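Local coordinates for protein putative L-alanine-DL-glutamate epimerase (Burkholderia xenovorans, PDB 3GO2) that probably works as a racemase or epimerase of the mandelate racemase/muconate lactonizing enzyme family and binds magnesium ions, at residues Arg155-Arg160 with Thr344-Leu349; Ile162-Phe167 with Glu204-Gly209; Leu324-Asn329 with Gly365-Pro370. All blocks are in the same frame, centred on the assembly; numbering follows the deposited sequence. Where two conformers were deposited one is given.

Contact 1 of 3, residues Arg155-Arg160 with Thr344-Leu349; sequences RERQFR and TDIDRL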
loop_
_atom_site.group_PDB
_atom_site.type_symbol
_atom_site.label_atom_id
_atom_site.label_comp_id
_atom_site.label_asym_id
_atom_site.label_seq_id
_atom_site.Cartn_x
_atom_site.Cartn_y
_atom_site.Cartn_z
ATOM N N ARG A 155 -7.468 -1.361 46.755
ATOM C CA ARG A 155 -8.895 -1.101 46.782
ATOM C C ARG A 155 -9.278 -0.231 47.993
ATOM O O ARG A 155 -9.970 0.786 47.851
ATOM C CB ARG A 155 -9.680 -2.410 46.829
ATOM C CG ARG A 155 -11.157 -2.240 46.685
ATOM C CD ARG A 155 -11.921 -3.545 46.920
ATOM N NE ARG A 155 -13.351 -3.261 47.022
ATOM C CZ ARG A 155 -14.331 -4.159 47.019
ATOM N NH1 ARG A 155 -14.082 -5.463 46.890
ATOM N NH2 ARG A 155 -15.589 -3.735 47.128
ATOM N N GLU A 156 -8.826 -0.654 49.167
ATOM C CA GLU A 156 -9.147 0.019 50.427
ATOM C C GLU A 156 -8.682 1.476 50.401
ATOM O O GLU A 156 -9.375 2.379 50.895
ATOM C CB GLU A 156 -8.526 -0.755 51.611
ATOM C CG GLU A 156 -9.142 -2.161 51.831
ATOM C CD GLU A 156 -8.295 -3.096 52.693
ATOM O OE1 GLU A 156 -7.153 -2.734 53.070
ATOM O OE2 GLU A 156 -8.776 -4.218 52.975
ATOM N N ARG A 157 -7.511 1.691 49.812
ATOM C CA ARG A 157 -6.888 3.013 49.766
ATOM C C ARG A 157 -7.444 3.907 48.633
ATOM O O ARG A 157 -6.958 5.029 48.420
ATOM C CB ARG A 157 -5.360 2.868 49.686
ATOM C CG ARG A 157 -4.710 2.343 50.979
ATOM C CD ARG A 157 -3.199 2.015 50.846
ATOM N NE ARG A 157 -2.370 3.199 50.646
ATOM C CZ ARG A 157 -1.039 3.182 50.532
ATOM N NH1 ARG A 157 -0.363 2.051 50.599
ATOM N NH2 ARG A 157 -0.373 4.318 50.350
ATOM N N GLN A 158 -8.487 3.419 47.942
ATOM C CA GLN A 158 -9.271 4.168 46.970
ATOM C C GLN A 158 -8.550 4.359 45.627
ATOM O O GLN A 158 -8.899 5.247 44.862
ATOM C CB GLN A 158 -9.684 5.539 47.525
ATOM C CG GLN A 158 -10.355 5.460 48.895
ATOM C CD GLN A 158 -11.602 4.638 48.849
ATOM O OE1 GLN A 158 -11.643 3.525 49.387
ATOM N NE2 GLN A 158 -12.636 5.154 48.191
ATOM N N PHE A 159 -7.544 3.533 45.354
ATOM C CA PHE A 159 -6.913 3.564 44.018
ATOM C C PHE A 159 -7.819 2.832 43.080
ATOM O O PHE A 159 -8.503 1.881 43.494
ATOM C CB PHE A 159 -5.484 3.033 44.065
ATOM C CG PHE A 159 -4.567 3.973 44.764
ATOM C CD1 PHE A 159 -4.283 3.817 46.118
ATOM C CD2 PHE A 159 -4.100 5.108 44.114
ATOM C CE1 PHE A 159 -3.479 4.743 46.785
ATOM C CE2 PHE A 159 -3.292 6.030 44.773
ATOM C CZ PHE A 159 -2.994 5.858 46.098
ATOM N N ARG A 160 -7.906 3.343 41.856
ATOM C CA ARG A 160 -8.890 2.884 40.891
ATOM C C ARG A 160 -8.307 1.908 39.887
ATOM O O ARG A 160 -9.065 1.331 39.093
ATOM C CB ARG A 160 -9.436 4.064 40.116
ATOM C CG ARG A 160 -10.077 5.141 40.988
ATOM C CD ARG A 160 -10.261 6.408 40.206
ATOM N NE ARG A 160 -10.811 7.473 41.045
ATOM C CZ ARG A 160 -11.207 8.663 40.595
ATOM N NH1 ARG A 160 -11.116 8.978 39.296
ATOM N NH2 ARG A 160 -11.693 9.549 41.458
ATOM N N THR A 344 1.965 5.974 38.655
ATOM C CA THR A 344 2.794 6.389 39.790
ATOM C C THR A 344 3.072 5.172 40.663
ATOM O O THR A 344 2.271 4.244 40.689
ATOM C CB THR A 344 2.126 7.533 40.600
ATOM O OG1 THR A 344 3.103 8.188 41.397
ATOM C CG2 THR A 344 0.997 7.006 41.488
ATOM N N ASP A 345 4.194 5.182 41.365
ATOM C CA ASP A 345 4.489 4.130 42.354
ATOM C C ASP A 345 4.004 4.639 43.689
ATOM O O ASP A 345 4.378 5.735 44.141
ATOM C CB ASP A 345 5.991 3.829 42.404
ATOM C CG ASP A 345 6.474 3.041 41.196
ATOM O OD1 ASP A 345 5.685 2.260 40.614
ATOM O OD2 ASP A 345 7.670 3.160 40.845
ATOM N N ILE A 346 3.160 3.855 44.338
ATOM C CA ILE A 346 2.643 4.228 45.647
ATOM C C ILE A 346 3.552 3.666 46.758
ATOM O O ILE A 346 3.594 4.222 47.869
ATOM C CB ILE A 346 1.154 3.801 45.772
ATOM C CG1 ILE A 346 0.264 4.659 44.856
ATOM C CG2 ILE A 346 0.664 3.894 47.204
ATOM C CD1 ILE A 346 0.371 6.177 45.064
ATOM N N ASP A 347 4.277 2.590 46.453
ATOM C CA ASP A 347 5.329 2.067 47.337
ATOM C C ASP A 347 6.535 3.007 47.272
ATOM O O ASP A 347 7.124 3.207 46.195
ATOM C CB ASP A 347 5.740 0.651 46.950
ATOM C CG ASP A 347 4.589 -0.348 47.029
ATOM O OD1 ASP A 347 4.148 -0.649 48.165
ATOM O OD2 ASP A 347 4.135 -0.817 45.947
ATOM N N ARG A 348 6.893 3.586 48.427
ATOM C CA ARG A 348 7.995 4.544 48.488
ATOM C C ARG A 348 9.070 4.082 49.452
ATOM O O ARG A 348 8.806 3.382 50.440
ATOM C CB ARG A 348 7.537 5.943 48.911
ATOM C CG ARG A 348 6.341 6.553 48.171
ATOM C CD ARG A 348 6.456 6.479 46.661
ATOM N NE ARG A 348 7.606 7.192 46.130
ATOM C CZ ARG A 348 7.794 7.417 44.825
ATOM N NH1 ARG A 348 8.856 8.062 44.390
ATOM N NH2 ARG A 348 6.902 6.991 43.938
ATOM N N LEU A 349 10.286 4.497 49.158
ATOM C CA LEU A 349 11.410 4.302 50.062
ATOM C C LEU A 349 11.186 5.018 51.395
ATOM O O LEU A 349 10.576 6.083 51.469
ATOM C CB LEU A 349 12.682 4.867 49.449
ATOM C CG LEU A 349 13.130 4.297 48.108
ATOM C CD1 LEU A 349 14.277 5.124 47.539
ATOM C CD2 LEU A 349 13.532 2.845 48.212
HETATM O O HOH W 1 2.567 1.569 50.325
#
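Ile346 touches both Phe159 and Arg157, using a different branch for each. The closely packed, buried part lies on its CG1-CD1 arm, which comes from the opposite direction to the phenyl ring and lies over its face, near the CE2-CZ side. CG1 stands 4.1 Å from the centroid of the Phe159 ring and 29° off its normal, a CH-pi contact, while Ile346 CD1 comes to 3.5 Å from Phe159 CZ. The CG2 methyl, anti to the backbone N of Ile346, turns the other way and sits over one face of the Arg157 guanidinium, 3.3 Å from NH2 of that arginine.

The Arg157 side is exposed and wetter, with one methyl and a water as neighbours. A bend at chi3 (68°) folds the guanidinium past Ile346, where NH1 of Arg157 gives a 3.0 Å hydrogen bond to a water lying in the guanidinium plane. That water makes at most a weak link to Asp347 OD1, the charged atoms themselves not being in contact. Each has a salt-bridge partner: Glu153 for Arg157, Arg130 for Asp347. Within the loop, Arg348 NH2 donates to Asp345 O at 2.8 Å and 158°, nearly in its guanidinium plane.

A Schellman motif ends helix 144-156: Phe159 N bonds Ala154 O and Gln158 N bonds Arg155 O, with Gln158 the C-prime residue of positive phi. The arrangement thus joins a helix-to-strand turn of the enolase-type C-terminal domain to the loop after strand 342-344, whose Asp345 hydrogen-bonds His125, which binds 2-oxoglutarate and fumarate in structures of this protein, though neither is bound here.

Contact 2 of 3, residues Ile162-Phe167 with Glu204-Gly209; sequences IKTNIF and EALRDG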
loop_
_atom_site.group_PDB
_atom_site.type_symbol
_atom_site.label_atom_id
_atom_site.label_comp_id
_atom_site.label_asym_id
_atom_site.label_seq_id
_atom_site.Cartn_x
_atom_site.Cartn_y
_atom_site.Cartn_z
ATOM N N ILE A 162 -4.437 -0.671 39.166
ATOM C CA ILE A 162 -3.120 -1.168 39.552
ATOM C C ILE A 162 -2.468 -1.843 38.351
ATOM O O ILE A 162 -3.182 -2.357 37.486
ATOM C CB ILE A 162 -3.203 -2.202 40.737
ATOM C CG1 ILE A 162 -4.067 -3.398 40.374
ATOM C CG2 ILE A 162 -3.751 -1.518 41.989
ATOM C CD1 ILE A 162 -4.222 -4.413 41.521
ATOM N N LYS A 163 -1.133 -1.843 38.308
ATOM C CA LYS A 163 -0.395 -2.525 37.261
ATOM C C LYS A 163 0.562 -3.550 37.806
ATOM O O LYS A 163 1.323 -3.255 38.709
ATOM C CB LYS A 163 0.372 -1.536 36.405
ATOM C CG LYS A 163 0.900 -2.162 35.113
ATOM C CD LYS A 163 1.436 -1.146 34.078
ATOM C CE LYS A 163 2.848 -0.638 34.355
ATOM N NZ LYS A 163 3.289 0.411 33.361
ATOM N N THR A 164 0.530 -4.753 37.243
ATOM C CA THR A 164 1.478 -5.798 37.609
ATOM C C THR A 164 2.320 -6.220 36.398
ATOM O O THR A 164 2.123 -5.730 35.283
ATOM C CB THR A 164 0.763 -7.039 38.231
ATOM O OG1 THR A 164 1.741 -7.873 38.858
ATOM C CG2 THR A 164 -0.073 -7.821 37.181
ATOM N N ASN A 165 3.240 -7.141 36.640
ATOM C CA ASN A 165 4.155 -7.671 35.617
ATOM C C ASN A 165 4.005 -9.204 35.598
ATOM O O ASN A 165 2.938 -9.726 35.957
ATOM C CB ASN A 165 5.573 -7.229 35.914
ATOM C CG ASN A 165 5.743 -5.714 35.887
ATOM O OD1 ASN A 165 6.218 -5.135 34.878
ATOM N ND2 ASN A 165 5.364 -5.062 36.966
ATOM N N ILE A 166 5.027 -9.920 35.157
ATOM C CA ILE A 166 4.947 -11.378 35.000
ATOM C C ILE A 166 5.693 -12.069 36.146
ATOM O O ILE A 166 6.892 -11.815 36.360
ATOM C CB ILE A 166 5.547 -11.868 33.664
ATOM C CG1 ILE A 166 5.062 -11.014 32.486
ATOM C CG2 ILE A 166 5.207 -13.380 33.437
ATOM C CD1 ILE A 166 5.793 -11.309 31.172
ATOM N N PHE A 167 4.974 -12.963 36.841
ATOM C CA PHE A 167 5.507 -13.666 37.995
ATOM C C PHE A 167 5.264 -15.155 37.943
ATOM O O PHE A 167 4.180 -15.609 37.566
ATOM C CB PHE A 167 4.936 -13.096 39.298
ATOM C CG PHE A 167 5.441 -11.743 39.587
ATOM C CD1 PHE A 167 6.697 -11.578 40.151
ATOM C CD2 PHE A 167 4.725 -10.620 39.207
ATOM C CE1 PHE A 167 7.186 -10.316 40.358
ATOM C CE2 PHE A 167 5.242 -9.360 39.425
ATOM C CZ PHE A 167 6.464 -9.234 39.999
ATOM N N GLU A 204 -5.521 -13.908 38.605
ATOM C CA GLU A 204 -6.758 -14.343 39.306
ATOM C C GLU A 204 -6.740 -13.942 40.783
ATOM O O GLU A 204 -7.767 -13.474 41.309
ATOM C CB GLU A 204 -7.009 -15.836 39.115
ATOM C CG GLU A 204 -7.550 -16.127 37.711
ATOM C CD GLU A 204 -7.703 -17.596 37.394
ATOM O OE1 GLU A 204 -7.169 -18.422 38.159
ATOM O OE2 GLU A 204 -8.372 -17.910 36.378
ATOM N N ALA A 205 -5.581 -14.076 41.417
ATOM C CA ALA A 205 -5.390 -13.632 42.804
ATOM C C ALA A 205 -5.534 -12.132 42.925
ATOM O O ALA A 205 -6.194 -11.608 43.846
ATOM C CB ALA A 205 -4.047 -14.100 43.361
ATOM N N LEU A 206 -4.901 -11.412 42.002
ATOM C CA LEU A 206 -5.041 -9.967 41.989
ATOM C C LEU A 206 -6.487 -9.511 41.832
ATOM O O LEU A 206 -6.931 -8.596 42.528
ATOM C CB LEU A 206 -4.157 -9.370 40.880
ATOM C CG LEU A 206 -3.626 -7.983 41.128
ATOM C CD1 LEU A 206 -2.590 -7.966 42.270
ATOM C CD2 LEU A 206 -3.004 -7.450 39.817
ATOM N N ARG A 207 -7.234 -10.159 40.926
ATOM C CA ARG A 207 -8.616 -9.802 40.680
ATOM C C ARG A 207 -9.505 -10.108 41.898
ATOM O O ARG A 207 -10.424 -9.331 42.219
ATOM C CB ARG A 207 -9.156 -10.550 39.459
ATOM C CG ARG A 207 -10.653 -10.363 39.210
ATOM C CD ARG A 207 -11.019 -8.876 39.142
ATOM N NE ARG A 207 -10.510 -8.249 37.924
ATOM C CZ ARG A 207 -10.382 -6.936 37.719
ATOM N NH1 ARG A 207 -10.677 -6.056 38.661
ATOM N NH2 ARG A 207 -9.940 -6.508 36.541
ATOM N N ASP A 208 -9.228 -11.238 42.533
ATOM C CA ASP A 208 -9.941 -11.686 43.747
ATOM C C ASP A 208 -9.805 -10.604 44.841
ATOM O O ASP A 208 -10.774 -10.298 45.531
ATOM C CB ASP A 208 -9.365 -13.043 44.205
ATOM C CG ASP A 208 -10.141 -13.690 45.351
ATOM O OD1 ASP A 208 -11.287 -13.277 45.629
ATOM O OD2 ASP A 208 -9.588 -14.643 45.965
ATOM N N GLY A 209 -8.615 -10.021 44.973
ATOM C CA GLY A 209 -8.373 -8.941 45.936
ATOM C C GLY A 209 -8.878 -7.568 45.518
ATOM O O GLY A 209 -9.370 -6.780 46.348
#
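Thr164 and Leu206 mark the closest backbone approach, with CA atoms 8.9 Å apart, as strand 161-168 passes beside helix 193-210 with no hydrogen bond between segments 162-167 and 204-209. Within 204-209, Leu206 makes all the contacts. Its isobutyl end meets Ile162 tip to tip: Ile162 CD1 lies 3.6 Å from Leu206 CG and 3.7 Å from Leu206 CD2. The extended ethyl arm of Ile162 (chi2 -178°) carries CD1 that far out. Helix 193-210 links strand 161-168 to the parallel strand 215-219 beside it, a beta-alpha-beta crossover of the TIM-barrel-like domain, and Leu206 is the side chain that 204-209 turns toward the strand. Thr164 slides past it in the opposite sense, its CG2 methyl 4.0 Å from Leu206 CD2. With OG1 anti to the backbone N (chi1 -166°), CG2 stands between that N and the carbonyl carbon, facing Leu206, while the hydroxyl is hydrogen-bonded to His202 NE2 on the same helix. Ala151 of helix 144-156 packs against both Ile162 and Leu206. Between Ile162 and Thr164, Lys163 points its CB away from the helix, and its NZ forms a salt bridge with the magnesium ligand Glu245; Lys163 binds 2-oxoglutarate in a structure of this protein, though none is bound here.

Contact 3 of 3, residues Leu324-Asn329 with Gly365-Pro370; sequences LCTMIN and GELIIP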
loop_
_atom_site.group_PDB
_atom_site.type_symbol
_atom_site.label_atom_id
_atom_site.label_comp_id
_atom_site.label_asym_id
_atom_site.label_seq_id
_atom_site.Cartn_x
_atom_site.Cartn_y
_atom_site.Cartn_z
ATOM N N LEU A 324 10.370 13.970 42.310
ATOM C CA LEU A 324 10.518 15.027 41.305
ATOM C C LEU A 324 10.000 14.563 39.933
ATOM O O LEU A 324 9.323 15.326 39.235
ATOM C CB LEU A 324 11.943 15.553 41.234
ATOM C CG LEU A 324 12.231 16.613 40.175
ATOM C CD1 LEU A 324 11.235 17.770 40.246
ATOM C CD2 LEU A 324 13.657 17.142 40.313
ATOM N N CYS A 325 10.283 13.327 39.556
ATOM C CA CYS A 325 9.707 12.786 38.314
ATOM C C CYS A 325 8.190 12.810 38.353
ATOM O O CYS A 325 7.550 13.106 37.341
ATOM C CB CYS A 325 10.193 11.381 38.029
ATOM S SG CYS A 325 11.928 11.334 37.510
ATOM N N THR A 326 7.602 12.499 39.506
ATOM C CA THR A 326 6.144 12.536 39.615
ATOM C C THR A 326 5.626 13.940 39.388
ATOM O O THR A 326 4.614 14.136 38.675
ATOM C CB THR A 326 5.663 12.001 40.988
ATOM O OG1 THR A 326 6.018 10.623 41.104
ATOM C CG2 THR A 326 4.142 12.127 41.125
ATOM N N MET A 327 6.314 14.933 39.959
ATOM C CA MET A 327 5.868 16.324 39.802
ATOM C C MET A 327 6.107 16.813 38.357
ATOM O O MET A 327 5.299 17.544 37.813
ATOM C CB MET A 327 6.513 17.222 40.849
ATOM C CG MET A 327 6.144 16.860 42.258
ATOM S SD MET A 327 4.344 16.835 42.623
ATOM C CE MET A 327 4.379 17.516 44.333
ATOM N N ILE A 328 7.175 16.360 37.721
ATOM C CA ILE A 328 7.400 16.701 36.309
ATOM C C ILE A 328 6.218 16.212 35.472
ATOM O O ILE A 328 5.601 16.967 34.696
ATOM C CB ILE A 328 8.740 16.095 35.819
ATOM C CG1 ILE A 328 9.893 16.839 36.471
ATOM C CG2 ILE A 328 8.922 16.202 34.286
ATOM C CD1 ILE A 328 11.254 16.164 36.271
ATOM N N ASN A 329 5.904 14.939 35.666
ATOM C CA ASN A 329 4.811 14.289 34.953
ATOM C C ASN A 329 3.450 14.877 35.302
ATOM O O ASN A 329 2.562 14.955 34.441
ATOM C CB ASN A 329 4.866 12.790 35.200
ATOM C CG ASN A 329 5.919 12.107 34.364
ATOM O OD1 ASN A 329 5.951 12.276 33.138
ATOM N ND2 ASN A 329 6.809 11.360 35.007
ATOM N N GLY A 365 -7.846 8.416 44.768
ATOM C CA GLY A 365 -7.249 7.816 43.604
ATOM C C GLY A 365 -6.722 8.783 42.573
ATOM O O GLY A 365 -6.444 8.364 41.443
ATOM N N GLU A 366 -6.598 10.062 42.929
ATOM C CA GLU A 366 -6.134 11.067 41.960
ATOM C C GLU A 366 -4.972 11.839 42.542
ATOM O O GLU A 366 -4.891 12.022 43.747
ATOM C CB GLU A 366 -7.225 12.061 41.606
ATOM C CG GLU A 366 -8.480 11.431 41.008
ATOM C CD GLU A 366 -9.448 12.473 40.514
ATOM O OE1 GLU A 366 -9.761 13.399 41.275
ATOM O OE2 GLU A 366 -9.890 12.369 39.357
ATOM N N LEU A 367 -4.057 12.264 41.673
ATOM C CA LEU A 367 -2.965 13.124 42.079
ATOM C C LEU A 367 -3.407 14.575 42.013
ATOM O O LEU A 367 -3.981 15.015 41.010
ATOM C CB LEU A 367 -1.751 12.922 41.160
ATOM C CG LEU A 367 -0.525 13.835 41.294
ATOM C CD1 LEU A 367 0.171 13.707 42.659
ATOM C CD2 LEU A 367 0.480 13.520 40.150
ATOM N N ILE A 368 -3.127 15.335 43.072
ATOM C CA ILE A 368 -3.440 16.758 43.109
ATOM C C ILE A 368 -2.294 17.478 42.421
ATOM O O ILE A 368 -1.135 17.228 42.727
ATOM C CB ILE A 368 -3.535 17.259 44.568
ATOM C CG1 ILE A 368 -4.627 16.520 45.315
ATOM C CG2 ILE A 368 -3.693 18.782 44.613
ATOM C CD1 ILE A 368 -5.935 16.681 44.748
ATOM N N ILE A 369 -2.605 18.344 41.471
ATOM C CA ILE A 369 -1.566 19.095 40.744
ATOM C C ILE A 369 -1.209 20.323 41.560
ATOM O O ILE A 369 -2.086 21.139 41.852
ATOM C CB ILE A 369 -2.081 19.531 39.365
ATOM C CG1 ILE A 369 -2.541 18.309 38.574
ATOM C CG2 ILE A 369 -0.988 20.347 38.583
ATOM C CD1 ILE A 369 -1.568 17.188 38.548
ATOM N N PRO A 370 0.060 20.445 41.957
ATOM C CA PRO A 370 0.484 21.576 42.787
ATOM C C PRO A 370 0.488 22.878 41.996
ATOM O O PRO A 370 0.420 22.845 40.757
ATOM C CB PRO A 370 1.907 21.183 43.213
ATOM C CG PRO A 370 2.390 20.256 42.122
ATOM C CD PRO A 370 1.166 19.519 41.648
#
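Pro370 meets Met327 through a single corner of its pyrrolidine ring, and no aromatic ring, amide or charged plane takes part across this contact on a face or at an edge. The ring atom CG of Pro370 lies 4.0 Å from Met327 SD and equally 4.0 Å from Met327 CE, so the thioether end crosses the ring corner at a slant. The methionine reaches it by folding: CB leaves the helix neither toward nor away from the other segment, a bend at chi2 (-56°) places SD, and a further bend at chi3 (-143°) places CE. The second touch is a single pair of methyls, Thr326 CG2 and Leu367 CD2, 4.0 Å apart. CG2 of the threonine stands anti to its own N, while OG1 is turned back beside that N and is hydrogen-bonded to Asn319 ND2; the polar and apolar branches thus serve different neighbours. All these distances are ordinary van der Waals spacings, and no hydrogen bond crosses. Met342 of strand 342-344 touches both Thr326 and Leu367, and Leu367 bonds through its backbone to Val119. Helix 323-335 therefore lies against the mixed sheet that includes strands 342-344, 118-123 and 366-368, while helix 293-296 packs on helix 323-335 through Cys325, Ile328 and Asn329.

In the fold
From the N terminus, the chain first meets residues 155-160, which open contact 1; its loop closes only at 344-349. Nested within it, contact 2 closes a short loop from 162-167 to 204-209, uniting a barrel strand with the helix that follows. Contact 3 opens at 324-329, still inside the long loop, and closes at 365-370 beyond its end, so contacts 1 and 3 cross. They also touch, through Thr344 with Thr326 and Phe159 with Gly365. Contact 1 meets contact 2 where Arg155 packs on Gly209, whereas contacts 2 and 3 do not touch. Contact 1 joins the turn before strand 161-168 to the loop leaving strand 342-344; contact 3 joins helix 323-335 to strand 366-368 of that sheet.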